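Local coordinates for protein PTS system, IIA component (Streptococcus pneumoniae serotype 4, PDB 5T3U) that probably accepts and passes on a phosphoryl group as the IIA component of the sugar phosphotransferase system associated with pneumococcal fucose utilization, at the interface of chains A and B. Numbering follows the deposited sequence. Chains: chain A/B, PTS system, IIA component.

The interface of chains A and B. Residues chain A 19, 22-23, 26, 104; chain B 15, 18-19.
The N-terminal ends of the two 19-31 helices meet at the two-fold axis of the deposited dimer. Pairing of this kind is probably biological, as expected for mannose-type IIA proteins. In chain B, B:Phe19 is the first residue of its helix and is pressed against chain A. It directly follows the SHGN motif, which includes B:Ser15 and B:Asn18; the histidine of this motif is the phosphorylation site of mannose-type IIA proteins. B:Phe19 hides 70 Å² of its surface under chain A.

Its backbone N, in the first turn of the helix, donates a bent hydrogen bond to the hydroxyl OG1 of A:Thr26 (3.0 Å, 141° at H). The same hydroxyl donates to its own helix, reaching A:Gly22 O one turn earlier at 3.2 Å. A:Thr26 OG1 lies beside its backbone N, which lets it reach back to this carbonyl while facing chain B. The hydroxyl thus bridges the two chains. The positive end of the B helix dipole may strengthen its role as acceptor.

The B:Phe19 side chain has CG anti to the backbone N (chi1 -171°). Its ring lies between A:Ile104 on one face and A:Phe19, offset towards the rim, on the other side. A:Ile104 CG1 stands over the centre, 3.4 Å from the ring centroid, in a CH-pi contact. The two side chains head in roughly opposed directions. A:Ala23 lies along an edge on the A:Ile104 side. Its CB meets B:Phe19 CD1 at 3.6 Å from slightly off the ring plane, whereas its backbone N is in plane. B:Asn18 adds a looser contact, its CB facing A:Gly22 CA.

At the axis the two equivalent phenylalanines lie alongside each other, with roughly similar headings. Their planes are inclined by about 40°, and their CE1 and CZ rims are in contact. A:Phe19 CE1 lies 3.3 Å from B:Phe19 CE1.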
# COMPACT_ATOMS: atom_id res chain seq x y z
N PHE A 19 7.04 -3.35 -2.62
CA PHE A 19 5.73 -2.67 -2.42
C PHE A 19 5.14 -2.07 -3.71
O PHE A 19 3.96 -2.32 -4.03
CB PHE A 19 5.83 -1.58 -1.36
CG PHE A 19 4.50 -0.98 -0.94
CD1 PHE A 19 3.49 -1.78 -0.40
CD2 PHE A 19 4.27 0.39 -1.04
CE1 PHE A 19 2.31 -1.23 0.03
CE2 PHE A 19 3.08 0.94 -0.64
CZ PHE A 19 2.08 0.10 -0.10
N GLY A 22 4.30 -4.68 -6.60
CA GLY A 22 3.15 -5.44 -6.13
C GLY A 22 1.88 -4.60 -6.15
O GLY A 22 0.81 -5.11 -6.52
N ALA A 23 1.98 -3.34 -5.75
CA ALA A 23 0.84 -2.42 -5.88
C ALA A 23 0.36 -2.25 -7.33
O ALA A 23 -0.84 -2.27 -7.59
CB ALA A 23 1.15 -1.06 -5.25
N THR A 26 -1.46 -5.49 -8.54
CA THR A 26 -2.80 -5.53 -7.93
C THR A 26 -3.72 -4.49 -8.56
O THR A 26 -4.88 -4.80 -8.86
CB THR A 26 -2.70 -5.31 -6.43
OG1 THR A 26 -2.01 -6.44 -5.87
CG2 THR A 26 -4.07 -5.18 -5.78
N ILE A 104 -3.73 1.15 -2.22
CA ILE A 104 -4.29 0.68 -3.49
C ILE A 104 -5.38 1.64 -4.00
O ILE A 104 -5.37 2.00 -5.16
CB ILE A 104 -4.74 -0.81 -3.39
CG1 ILE A 104 -3.53 -1.71 -3.62
CG2 ILE A 104 -5.91 -1.18 -4.39
CD1 ILE A 104 -2.96 -1.69 -5.03
N SER B 15 -4.80 -9.33 0.07
CA SER B 15 -5.19 -8.48 -1.05
C SER B 15 -5.49 -9.33 -2.28
O SER B 15 -5.09 -10.50 -2.36
CB SER B 15 -4.02 -7.54 -1.40
OG SER B 15 -2.93 -8.30 -1.90
N ASN B 18 -0.39 -9.34 -5.67
CA ASN B 18 0.86 -9.32 -4.95
C ASN B 18 1.02 -8.11 -3.99
O ASN B 18 2.07 -7.96 -3.37
CB ASN B 18 2.02 -9.33 -5.97
CG ASN B 18 2.14 -10.65 -6.74
OD1 ASN B 18 1.63 -11.69 -6.32
ND2 ASN B 18 2.82 -10.61 -7.87
N PHE B 19 0.01 -7.26 -3.87
CA PHE B 19 0.10 -6.10 -2.94
C PHE B 19 0.54 -6.47 -1.52
O PHE B 19 1.47 -5.85 -0.96
CB PHE B 19 -1.23 -5.34 -2.87
CG PHE B 19 -1.17 -4.02 -2.12
CD1 PHE B 19 -0.31 -3.00 -2.53
CD2 PHE B 19 -2.01 -3.79 -1.04
CE1 PHE B 19 -0.30 -1.79 -1.88
CE2 PHE B 19 -1.98 -2.59 -0.37
CZ PHE B 19 -1.10 -1.58 -0.80